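Local coordinates for protein 6'''-hydroxyparomomycin C oxidase (PDB 7DVE) that oxidises the C3 hydroxyl of the sugar in C-glycosides such as isoorientin and mangiferin, using bound FAD and passing the electrons to oxygen, at residues 13-17 against 269-273; 110-116 against 439-445; 167-173 against 324-329. One frame throughout, in Å; residues are numbered along the deposited sequence.

Contact 1. Residues 13-17 against 269-273; sequences AIVGS and VVAAD. With FAD (flavin-adenine dinucleotide), chain C.
With chi1 at 47°, Val-15 sets CG1 between its own backbone N and carbonyl carbon, where it rests 3.4 Å from the CA of Val-270; the same torsion leaves CG2 anti to the N and 3.5 Å from N1A of the FAD adenine. Val-270 meets that CG1 with both methyls. On the other face of the sheet, Ile-14 and Val-269 lie side by side and point the same way. Between these two faces runs a parallel ladder: Val-269 N gives to Ala-13 O, Val-15 N to Val-269 O, and Ala-271 N to Val-15 O, each at 2.9 Å. Beyond it Gly-16 brings its CA within 3.3 Å of Ala-271 O, where a side chain would clash, and equally close to the ribose oxygen O4B of FAD. An alanine in place of Val-15 would probably open a gap between the adenine and Val-270. This is the dinucleotide-binding Rossmann arrangement, and Gly-16 fits the first glycine of a GxGxxG sequence. Strand 12-15 is flanked by 37-40 and 267-270, with Val-15 and Val-270 packed on helix 276-283 and Ile-14 and Val-269 on Tyr-24 of helix 19-31.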
loop_
_atom_site.group_PDB
_atom_site.type_symbol
_atom_site.label_atom_id
_atom_site.label_comp_id
_atom_site.label_asym_id
_atom_site.label_seq_id
_atom_site.Cartn_x
_atom_site.Cartn_y
_atom_site.Cartn_z
ATOM N N ALA A 13 -12.354 16.622 5.846
ATOM C CA ALA A 13 -10.969 16.591 6.292
ATOM C C ALA A 13 -10.424 15.178 6.136
ATOM O O ALA A 13 -11.073 14.210 6.537
ATOM C CB ALA A 13 -10.840 17.051 7.742
ATOM N N ILE A 14 -9.238 15.075 5.553
ATOM C CA ILE A 14 -8.574 13.815 5.259
ATOM C C ILE A 14 -7.248 13.841 5.991
ATOM O O ILE A 14 -6.496 14.810 5.864
ATOM C CB ILE A 14 -8.341 13.634 3.745
ATOM C CG1 ILE A 14 -9.667 13.661 2.959
ATOM C CG2 ILE A 14 -7.554 12.371 3.471
ATOM C CD1 ILE A 14 -9.501 14.104 1.527
ATOM N N VAL A 15 -6.974 12.805 6.777
ATOM C CA VAL A 15 -5.660 12.612 7.377
ATOM C C VAL A 15 -4.957 11.507 6.596
ATOM O O VAL A 15 -5.539 10.448 6.336
ATOM C CB VAL A 15 -5.779 12.331 8.894
ATOM C CG1 VAL A 15 -6.823 11.310 9.178
ATOM C CG2 VAL A 15 -4.438 11.899 9.527
ATOM N N GLY A 16 -3.752 11.795 6.118
ATOM C CA GLY A 16 -3.051 10.845 5.284
ATOM C C GLY A 16 -3.014 11.225 3.819
ATOM O O GLY A 16 -4.045 11.588 3.240
ATOM N N SER A 17 -1.839 11.130 3.189
ATOM C CA SER A 17 -1.701 11.610 1.821
ATOM C C SER A 17 -1.146 10.541 0.882
ATOM O O SER A 17 -0.626 10.871 -0.180
ATOM C CB SER A 17 -0.830 12.860 1.787
ATOM O OG SER A 17 0.534 12.504 1.836
ATOM N N VAL A 269 -12.063 11.578 7.027
ATOM C CA VAL A 269 -11.562 10.360 6.412
ATOM C C VAL A 269 -10.173 10.147 6.979
ATOM O O VAL A 269 -9.320 11.039 6.886
ATOM C CB VAL A 269 -11.544 10.461 4.875
ATOM C CG1 VAL A 269 -11.140 9.120 4.228
ATOM C CG2 VAL A 269 -12.899 10.937 4.347
ATOM N N VAL A 270 -9.966 9.010 7.633
ATOM C CA VAL A 270 -8.661 8.663 8.182
ATOM C C VAL A 270 -8.061 7.605 7.269
ATOM O O VAL A 270 -8.569 6.484 7.174
ATOM C CB VAL A 270 -8.732 8.182 9.641
ATOM C CG1 VAL A 270 -7.340 7.897 10.149
ATOM C CG2 VAL A 270 -9.393 9.230 10.530
ATOM N N ALA A 271 -6.990 7.980 6.578
ATOM C CA ALA A 271 -6.257 7.098 5.688
ATOM C C ALA A 271 -4.795 7.169 6.116
ATOM O O ALA A 271 -3.922 7.659 5.396
ATOM C CB ALA A 271 -6.450 7.501 4.225
ATOM N N ALA A 272 -4.532 6.695 7.326
ATOM C CA ALA A 272 -3.237 6.885 7.960
ATOM C C ALA A 272 -2.385 5.617 7.964
ATOM O O ALA A 272 -1.416 5.542 8.720
ATOM C CB ALA A 272 -3.445 7.411 9.378
ATOM N N ASP A 273 -2.706 4.656 7.089
ATOM C CA ASP A 273 -2.145 3.304 6.959
ATOM C C ASP A 273 -2.808 2.407 7.991
ATOM O O ASP A 273 -3.509 2.906 8.878
ATOM C CB ASP A 273 -0.589 3.252 7.024
ATOM C CG ASP A 273 0.017 3.356 8.460
ATOM O OD1 ASP A 273 -0.517 2.829 9.477
ATOM O OD2 ASP A 273 1.098 3.992 8.556
HETATM P PA FAD C . 0.302 5.084 3.270
HETATM O O1A FAD C . 1.128 4.670 4.429
HETATM O O2A FAD C . 0.804 4.823 1.901
HETATM O O5B FAD C . 0.070 6.657 3.542
HETATM C C5B FAD C . -0.483 7.073 4.793
HETATM C C4B FAD C . -0.026 8.472 5.117
HETATM O O4B FAD C . -0.698 8.823 6.362
HETATM C C3B FAD C . 1.483 8.504 5.437
HETATM O O3B FAD C . 2.094 9.526 4.625
HETATM C C2B FAD C . 1.473 8.917 6.916
HETATM O O2B FAD C . 2.564 9.783 7.236
HETATM C C1B FAD C . 0.186 9.708 7.033
HETATM N N9A FAD C . -0.252 9.814 8.472
HETATM C C8A FAD C . -0.358 8.730 9.258
HETATM N N7A FAD C . -0.773 9.122 10.467
HETATM C C5A FAD C . -0.920 10.448 10.447
HETATM C C6A FAD C . -1.326 11.307 11.392
HETATM N N6A FAD C . -1.631 10.778 12.577
HETATM N N1A FAD C . -1.427 12.632 11.169
HETATM C C2A FAD C . -1.091 13.109 9.901
HETATM N N3A FAD C . -0.680 12.189 8.918
HETATM C C4A FAD C . -0.603 10.879 9.211
HETATM N N1 FAD C . 1.944 -2.059 -2.560
HETATM C C2 FAD C . 1.348 -2.655 -3.658
HETATM O O2 FAD C . 0.124 -2.706 -3.689
HETATM N N3 FAD C . 2.137 -3.193 -4.688
HETATM C C4 FAD C . 3.545 -3.081 -4.629
HETATM O O4 FAD C . 4.228 -3.537 -5.552
HETATM C C4X FAD C . 4.126 -2.479 -3.518
HETATM N N5 FAD C . 5.471 -2.389 -3.369
HETATM C C5X FAD C . 5.990 -1.669 -2.333
HETATM C C6 FAD C . 7.376 -1.442 -2.235
HETATM C C7 FAD C . 7.928 -0.664 -1.224
HETATM C C7M FAD C . 9.457 -0.426 -1.150
HETATM C C8 FAD C . 7.085 -0.094 -0.267
HETATM C C8M FAD C . 7.683 0.767 0.861
HETATM C C9 FAD C . 5.704 -0.320 -0.349
HETATM C C9A FAD C . 5.147 -1.110 -1.372
HETATM N N10 FAD C . 3.817 -1.346 -1.444
HETATM C C10 FAD C . 3.306 -1.973 -2.505
HETATM C "C1'" FAD C . 2.859 -0.905 -0.391
HETATM C "C2'" FAD C . 2.128 0.412 -0.682
HETATM O "O2'" FAD C . 3.089 1.480 -0.652
HETATM C "C3'" FAD C . 0.970 0.633 0.348
HETATM O "O3'" FAD C . 0.019 -0.436 0.249
HETATM C "C4'" FAD C . 0.198 1.919 0.049
HETATM O "O4'" FAD C . 1.089 3.024 0.068
HETATM C "C5'" FAD C . -0.905 2.147 1.119
HETATM O "O5'" FAD C . -1.485 3.459 0.970
HETATM P P FAD C . -2.220 4.257 2.171
HETATM O O1P FAD C . -2.505 5.673 1.810
HETATM O O2P FAD C . -3.331 3.379 2.594
HETATM O O3P FAD C . -1.165 4.438 3.385
#

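Contact 2. Residues 110-116 against 439-445; sequences DGLPVAA and LGASLHY. With FAD (flavin-adenine dinucleotide), chain C.
Leu-439 and Val-114 join two loops, each folded into a type I beta turn, Leu-112 to Ala-115 and Gly-440 to Leu-443, beside the flavin of this GMC oxidoreductase. Two hydrogen bonds cross between them. Val-114 N reaches Leu-439 O at 3.2 Å, and the hydroxyl of Tyr-445 accepts from Ala-116 N at 2.9 Å while giving its own proton to Gly-440 O. That carbonyl also takes Leu-443 N, which closes its turn, so the phenol is held between one loop and the turn of the other.

Apolar side chains add to this. Leu-112 crosses Leu-439 at about a right angle; Leu-112 CD2 lies 3.8 Å from Leu-439 CB, and Leu-439 CD1 touches CB of Asp-110, whose carboxylate turns to Leu-404 N. A chi1 of -65° stands Val-114 CG2 between its backbone N and carbonyl carbon, turned to Leu-439 O and 3.9 Å from Ala-441 CB. Gly-440 passes so near Ala-115 N that a CB would collide with it.

Contacts with the cofactor come from the second loop. His-444, the inferred proton acceptor, has NE2 3.8 Å from flavin N1, and its ND1 is hydrogen-bonded to Gln-298. Ser-442 OG accepts from His-444 N, an ST turn. Leu-443 spans both partners: CD2 meets Ala-116 CB at 3.6 Å, and CD1 lies 3.3 Å from C8 of the isoalloxazine.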
loop_
_atom_site.group_PDB
_atom_site.type_symbol
_atom_site.label_atom_id
_atom_site.label_comp_id
_atom_site.label_asym_id
_atom_site.label_seq_id
_atom_site.Cartn_x
_atom_site.Cartn_y
_atom_site.Cartn_z
ATOM N N ASP A 110 5.286 -14.683 17.351
ATOM C CA ASP A 110 6.073 -14.359 16.163
ATOM C C ASP A 110 6.283 -12.859 16.025
ATOM O O ASP A 110 7.359 -12.415 15.599
ATOM C CB ASP A 110 5.399 -14.917 14.909
ATOM C CG ASP A 110 5.175 -16.409 15.003
ATOM O OD1 ASP A 110 6.133 -17.173 14.762
ATOM O OD2 ASP A 110 4.039 -16.830 15.330
ATOM N N GLY A 111 5.265 -12.067 16.363
ATOM C CA GLY A 111 5.256 -10.632 16.096
ATOM C C GLY A 111 5.399 -10.300 14.616
ATOM O O GLY A 111 5.330 -11.150 13.726
ATOM N N LEU A 112 5.608 -9.001 14.376
ATOM C CA LEU A 112 5.893 -8.450 13.054
ATOM C C LEU A 112 7.186 -7.647 13.152
ATOM O O LEU A 112 7.160 -6.408 13.168
ATOM C CB LEU A 112 4.736 -7.581 12.566
ATOM C CG LEU A 112 3.403 -8.288 12.271
ATOM C CD1 LEU A 112 2.330 -7.251 11.937
ATOM C CD2 LEU A 112 3.578 -9.245 11.096
ATOM N N PRO A 113 8.339 -8.320 13.223
ATOM C CA PRO A 113 9.579 -7.589 13.574
ATOM C C PRO A 113 9.895 -6.416 12.656
ATOM O O PRO A 113 10.366 -5.387 13.154
ATOM C CB PRO A 113 10.676 -8.675 13.529
ATOM C CG PRO A 113 10.003 -9.985 13.249
ATOM C CD PRO A 113 8.505 -9.786 13.331
ATOM N N VAL A 114 9.613 -6.507 11.348
ATOM C CA VAL A 114 9.906 -5.394 10.444
ATOM C C VAL A 114 8.646 -4.698 9.907
ATOM O O VAL A 114 8.649 -4.163 8.790
ATOM C CB VAL A 114 10.803 -5.858 9.271
ATOM C CG1 VAL A 114 12.175 -6.293 9.792
ATOM C CG2 VAL A 114 10.118 -6.964 8.454
ATOM N N ALA A 115 7.570 -4.674 10.687
ATOM C CA ALA A 115 6.468 -3.755 10.410
ATOM C C ALA A 115 7.015 -2.348 10.230
ATOM O O ALA A 115 7.747 -1.853 11.089
ATOM C CB ALA A 115 5.448 -3.776 11.558
ATOM N N ALA A 116 6.655 -1.698 9.109
ATOM C CA ALA A 116 7.271 -0.434 8.723
ATOM C C ALA A 116 6.223 0.618 8.372
ATOM O O ALA A 116 5.038 0.325 8.209
ATOM C CB ALA A 116 8.246 -0.627 7.556
ATOM N N LEU A 439 8.591 -11.376 9.319
ATOM C CA LEU A 439 7.195 -10.978 9.274
ATOM C C LEU A 439 7.073 -9.462 9.300
ATOM O O LEU A 439 7.831 -8.773 9.991
ATOM C CB LEU A 439 6.420 -11.603 10.429
ATOM C CG LEU A 439 6.477 -13.130 10.342
ATOM C CD1 LEU A 439 5.809 -13.794 11.545
ATOM C CD2 LEU A 439 5.867 -13.620 9.042
ATOM N N GLY A 440 6.123 -8.949 8.515
ATOM C CA GLY A 440 6.016 -7.532 8.265
ATOM C C GLY A 440 6.738 -7.075 7.021
ATOM O O GLY A 440 6.472 -5.967 6.535
ATOM N N ALA A 441 7.630 -7.901 6.474
ATOM C CA ALA A 441 8.416 -7.487 5.327
ATOM C C ALA A 441 7.560 -7.183 4.104
ATOM O O ALA A 441 7.984 -6.391 3.271
ATOM C CB ALA A 441 9.440 -8.557 4.980
ATOM N N SER A 442 6.364 -7.777 3.978
ATOM C CA SER A 442 5.547 -7.528 2.791
ATOM C C SER A 442 5.043 -6.090 2.715
ATOM O O SER A 442 4.689 -5.634 1.627
ATOM C CB SER A 442 4.342 -8.491 2.739
ATOM O OG SER A 442 3.327 -8.117 3.658
ATOM N N LEU A 443 5.016 -5.371 3.842
ATOM C CA LEU A 443 4.442 -4.033 3.959
ATOM C C LEU A 443 2.991 -3.982 3.519
ATOM O O LEU A 443 2.482 -2.905 3.218
ATOM C CB LEU A 443 5.240 -2.997 3.181
ATOM C CG LEU A 443 6.756 -3.111 3.292
ATOM C CD1 LEU A 443 7.360 -2.454 2.068
ATOM C CD2 LEU A 443 7.252 -2.474 4.571
ATOM N N HIS A 444 2.319 -5.131 3.478
ATOM C CA HIS A 444 0.894 -5.243 3.169
ATOM C C HIS A 444 0.174 -5.632 4.457
ATOM O O HIS A 444 0.118 -6.812 4.817
ATOM C CB HIS A 444 0.662 -6.286 2.076
ATOM C CG HIS A 444 1.484 -6.071 0.849
ATOM N ND1 HIS A 444 1.619 -7.034 -0.128
ATOM C CD2 HIS A 444 2.163 -4.984 0.403
ATOM C CE1 HIS A 444 2.378 -6.563 -1.104
ATOM N NE2 HIS A 444 2.711 -5.320 -0.813
ATOM N N TYR A 445 -0.355 -4.645 5.167
ATOM C CA TYR A 445 -1.041 -4.884 6.434
ATOM C C TYR A 445 -2.531 -4.589 6.234
ATOM O O TYR A 445 -2.914 -3.459 5.907
ATOM C CB TYR A 445 -0.437 -4.045 7.568
ATOM C CG TYR A 445 1.097 -3.978 7.562
ATOM C CD1 TYR A 445 1.887 -5.102 7.276
ATOM C CD2 TYR A 445 1.750 -2.791 7.845
ATOM C CE1 TYR A 445 3.285 -5.021 7.252
ATOM C CE2 TYR A 445 3.126 -2.701 7.826
ATOM C CZ TYR A 445 3.896 -3.803 7.524
ATOM O OH TYR A 445 5.277 -3.659 7.516
HETATM P PA FAD C . 0.302 5.084 3.270
HETATM O O1A FAD C . 1.128 4.670 4.429
HETATM O O2A FAD C . 0.804 4.823 1.901
HETATM O O5B FAD C . 0.070 6.657 3.542
HETATM C C5B FAD C . -0.483 7.073 4.793
HETATM C C4B FAD C . -0.026 8.472 5.117
HETATM O O4B FAD C . -0.698 8.823 6.362
HETATM C C3B FAD C . 1.483 8.504 5.437
HETATM O O3B FAD C . 2.094 9.526 4.625
HETATM C C2B FAD C . 1.473 8.917 6.916
HETATM O O2B FAD C . 2.564 9.783 7.236
HETATM C C1B FAD C . 0.186 9.708 7.033
HETATM N N9A FAD C . -0.252 9.814 8.472
HETATM C C8A FAD C . -0.358 8.730 9.258
HETATM N N7A FAD C . -0.773 9.122 10.467
HETATM C C5A FAD C . -0.920 10.448 10.447
HETATM C C6A FAD C . -1.326 11.307 11.392
HETATM N N6A FAD C . -1.631 10.778 12.577
HETATM N N1A FAD C . -1.427 12.632 11.169
HETATM C C2A FAD C . -1.091 13.109 9.901
HETATM N N3A FAD C . -0.680 12.189 8.918
HETATM C C4A FAD C . -0.603 10.879 9.211
HETATM N N1 FAD C . 1.944 -2.059 -2.560
HETATM C C2 FAD C . 1.348 -2.655 -3.658
HETATM O O2 FAD C . 0.124 -2.706 -3.689
HETATM N N3 FAD C . 2.137 -3.193 -4.688
HETATM C C4 FAD C . 3.545 -3.081 -4.629
HETATM O O4 FAD C . 4.228 -3.537 -5.552
HETATM C C4X FAD C . 4.126 -2.479 -3.518
HETATM N N5 FAD C . 5.471 -2.389 -3.369
HETATM C C5X FAD C . 5.990 -1.669 -2.333
HETATM C C6 FAD C . 7.376 -1.442 -2.235
HETATM C C7 FAD C . 7.928 -0.664 -1.224
HETATM C C7M FAD C . 9.457 -0.426 -1.150
HETATM C C8 FAD C . 7.085 -0.094 -0.267
HETATM C C8M FAD C . 7.683 0.767 0.861
HETATM C C9 FAD C . 5.704 -0.320 -0.349
HETATM C C9A FAD C . 5.147 -1.110 -1.372
HETATM N N10 FAD C . 3.817 -1.346 -1.444
HETATM C C10 FAD C . 3.306 -1.973 -2.505
HETATM C "C1'" FAD C . 2.859 -0.905 -0.391
HETATM C "C2'" FAD C . 2.128 0.412 -0.682
HETATM O "O2'" FAD C . 3.089 1.480 -0.652
HETATM C "C3'" FAD C . 0.970 0.633 0.348
HETATM O "O3'" FAD C . 0.019 -0.436 0.249
HETATM C "C4'" FAD C . 0.198 1.919 0.049
HETATM O "O4'" FAD C . 1.089 3.024 0.068
HETATM C "C5'" FAD C . -0.905 2.147 1.119
HETATM O "O5'" FAD C . -1.485 3.459 0.970
HETATM P P FAD C . -2.220 4.257 2.171
HETATM O O1P FAD C . -2.505 5.673 1.810
HETATM O O2P FAD C . -3.331 3.379 2.594
HETATM O O3P FAD C . -1.165 4.438 3.385
#

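Contact 3. Residues 167-173 against 324-329; sequences AFDASPY and LSEYTG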
loop_
_atom_site.group_PDB
_atom_site.type_symbol
_atom_site.label_atom_id
_atom_site.label_comp_id
_atom_site.label_asym_id
_atom_site.label_seq_id
_atom_site.Cartn_x
_atom_site.Cartn_y
_atom_site.Cartn_z
ATOM N N ALA A 167 4.004 -1.265 -20.148
ATOM C CA ALA A 167 5.114 -0.323 -20.011
ATOM C C ALA A 167 6.447 -0.899 -20.482
ATOM O O ALA A 167 7.292 -0.156 -21.003
ATOM C CB ALA A 167 5.229 0.128 -18.553
ATOM N N PHE A 168 6.638 -2.209 -20.340
ATOM C CA PHE A 168 7.875 -2.881 -20.711
ATOM C C PHE A 168 7.780 -3.658 -22.014
ATOM O O PHE A 168 8.687 -4.435 -22.309
ATOM C CB PHE A 168 8.308 -3.836 -19.598
ATOM C CG PHE A 168 8.640 -3.151 -18.321
ATOM C CD1 PHE A 168 9.923 -2.706 -18.073
ATOM C CD2 PHE A 168 7.667 -2.937 -17.361
ATOM C CE1 PHE A 168 10.234 -2.050 -16.890
ATOM C CE2 PHE A 168 7.975 -2.289 -16.177
ATOM C CZ PHE A 168 9.267 -1.849 -15.952
ATOM N N ASP A 169 6.726 -3.466 -22.820
ATOM C CA ASP A 169 6.544 -4.345 -23.979
ATOM C C ASP A 169 7.553 -4.099 -25.101
ATOM O O ASP A 169 7.672 -4.954 -25.987
ATOM C CB ASP A 169 5.135 -4.212 -24.555
ATOM C CG ASP A 169 4.099 -5.023 -23.781
ATOM O OD1 ASP A 169 4.440 -5.674 -22.773
ATOM O OD2 ASP A 169 2.916 -4.986 -24.185
ATOM N N ALA A 170 8.263 -2.962 -25.107
ATOM C CA ALA A 170 9.234 -2.676 -26.166
ATOM C C ALA A 170 10.659 -3.099 -25.817
ATOM O O ALA A 170 11.556 -2.926 -26.648
ATOM C CB ALA A 170 9.242 -1.183 -26.523
ATOM N N SER A 171 10.901 -3.646 -24.628
ATOM C CA SER A 171 12.299 -3.917 -24.351
ATOM C C SER A 171 12.735 -5.226 -25.015
ATOM O O SER A 171 11.912 -6.109 -25.270
ATOM C CB SER A 171 12.560 -3.997 -22.850
ATOM O OG SER A 171 12.517 -5.326 -22.417
ATOM N N PRO A 172 14.033 -5.370 -25.299
ATOM C CA PRO A 172 14.509 -6.602 -25.956
ATOM C C PRO A 172 14.205 -7.879 -25.180
ATOM O O PRO A 172 14.096 -8.953 -25.791
ATOM C CB PRO A 172 16.025 -6.378 -26.089
ATOM C CG PRO A 172 16.290 -4.938 -25.712
ATOM C CD PRO A 172 15.018 -4.273 -25.323
ATOM N N TYR A 173 14.049 -7.807 -23.860
ATOM C CA TYR A 173 13.754 -8.990 -23.067
ATOM C C TYR A 173 12.264 -9.152 -22.784
ATOM O O TYR A 173 11.888 -9.938 -21.908
ATOM C CB TYR A 173 14.570 -8.955 -21.771
ATOM C CG TYR A 173 16.050 -8.798 -22.065
ATOM C CD1 TYR A 173 16.720 -9.732 -22.862
ATOM C CD2 TYR A 173 16.763 -7.682 -21.617
ATOM C CE1 TYR A 173 18.066 -9.582 -23.174
ATOM C CE2 TYR A 173 18.123 -7.529 -21.920
ATOM C CZ TYR A 173 18.760 -8.484 -22.700
ATOM O OH TYR A 173 20.092 -8.357 -23.001
ATOM N N LEU A 324 13.243 3.999 -14.254
ATOM C CA LEU A 324 13.572 2.588 -14.241
ATOM C C LEU A 324 14.293 2.196 -15.517
ATOM O O LEU A 324 14.201 2.860 -16.550
ATOM C CB LEU A 324 12.320 1.722 -14.090
ATOM C CG LEU A 324 11.246 2.132 -13.090
ATOM C CD1 LEU A 324 9.924 1.349 -13.329
ATOM C CD2 LEU A 324 11.774 1.924 -11.713
ATOM N N SER A 325 15.023 1.098 -15.419
ATOM C CA SER A 325 15.546 0.449 -16.597
ATOM C C SER A 325 14.453 -0.408 -17.225
ATOM O O SER A 325 13.395 -0.656 -16.633
ATOM C CB SER A 325 16.725 -0.424 -16.226
ATOM O OG SER A 325 16.214 -1.460 -15.393
ATOM N N GLU A 326 14.727 -0.898 -18.430
ATOM C CA GLU A 326 13.741 -1.659 -19.182
ATOM C C GLU A 326 14.411 -2.961 -19.553
ATOM O O GLU A 326 14.994 -3.074 -20.632
ATOM C CB GLU A 326 13.235 -0.857 -20.393
ATOM C CG GLU A 326 12.519 0.426 -19.880
ATOM C CD GLU A 326 11.827 1.243 -20.938
ATOM O OE1 GLU A 326 11.436 0.688 -21.982
ATOM O OE2 GLU A 326 11.676 2.460 -20.710
ATOM N N TYR A 327 14.354 -3.924 -18.639
ATOM C CA TYR A 327 14.886 -5.252 -18.908
ATOM C C TYR A 327 13.712 -6.212 -19.041
ATOM O O TYR A 327 12.974 -6.120 -20.022
ATOM C CB TYR A 327 15.895 -5.684 -17.827
ATOM C CG TYR A 327 17.113 -4.765 -17.768
ATOM C CD1 TYR A 327 17.838 -4.454 -18.917
ATOM C CD2 TYR A 327 17.529 -4.201 -16.572
ATOM C CE1 TYR A 327 18.930 -3.608 -18.867
ATOM C CE2 TYR A 327 18.626 -3.356 -16.519
ATOM C CZ TYR A 327 19.315 -3.065 -17.656
ATOM O OH TYR A 327 20.389 -2.214 -17.587
ATOM N N THR A 328 13.518 -7.123 -18.089
ATOM C CA THR A 328 12.474 -8.132 -18.225
ATOM C C THR A 328 11.117 -7.671 -17.713
ATOM O O THR A 328 10.120 -8.349 -17.974
ATOM C CB THR A 328 12.848 -9.441 -17.487
ATOM O OG1 THR A 328 13.116 -9.168 -16.110
ATOM C CG2 THR A 328 14.046 -10.130 -18.125
ATOM N N GLY A 329 11.041 -6.554 -16.996
ATOM C CA GLY A 329 9.753 -6.105 -16.500
ATOM C C GLY A 329 9.320 -6.829 -15.233
ATOM O O GLY A 329 10.138 -7.237 -14.394
HETATM O O HOH W 1 8.733 -0.859 -23.392
#
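Ala-167 O is linked through a water to Glu-326 OE1 of the loop 324-329, the bond to the carboxylate being weak. The same water oxygen lies 2.8 Å from Ala-170 N, from which it accepts; Glu-326 has a salt bridge to Arg-204 through OE2.

Phe-168 lays one face of its ring against Gly-329. The aromatic contact is a CH-pi interaction, with Gly-329 CA 3.8 Å from the ring centroid and 16° off the normal. A side chain on Gly-329 would press on Phe-168 CB. The edge of the same ring faces Ser-325 O, 3.5 Å from CE1, and its far end, CZ, meets Leu-324 CD1 with the two side chains crossing at about a right angle.

Phe-168 opens a type I beta turn that ends at Ser-171. There the hydroxyl donates to Tyr-327 O at 2.6 Å, in the plane of that carbonyl, and also receives a weak bond from Tyr-173 N. Ser-171 CB rests 3.4 Å from Glu-326 O, so the serine touches two successive peptides.

At Tyr-173, chi1 of -55°, with CG anti to the carbonyl carbon, carries the ring alongside Tyr-327, its edge toward Tyr-327 CA. Tyr-173 CB lies 3.9 Å from Thr-328 CG2. Phe-310 stacks on the Tyr-173 ring.

Gln-347 of strand 341-347 binds Ser-325 O and the amides of Tyr-327 and Gly-329. The contact is thus loop-to-loop packing beside the antiparallel sheet of the GMC fold, joining the connection from strand 163-164 to helix 176-183 with the lead into strand 330-333.

Overall arrangement
From the N terminus, strand 12-15 comes first, and contact 1 closes a loop of about 250 residues by pairing it with 267-270 in the parallel FAD-binding sheet. Inside that loop, residues 110-116 open contact 2 and 167-173 open contact 3. Contact 3 closes at 324-329 and contact 2 last, at 439-445. Contact 1 therefore crosses both others, while contact 3 nests within contact 2. Contact 2 joins the loop between strands 98-99 and 116-117 to the loop following strand 427-436. The worked principle is that distant segments can share one ligand: contact 1 meets the adenosine half and the diphosphate of FAD, contact 2 the flavin ring. Contact 3 instead ties loops beside the antiparallel sheet.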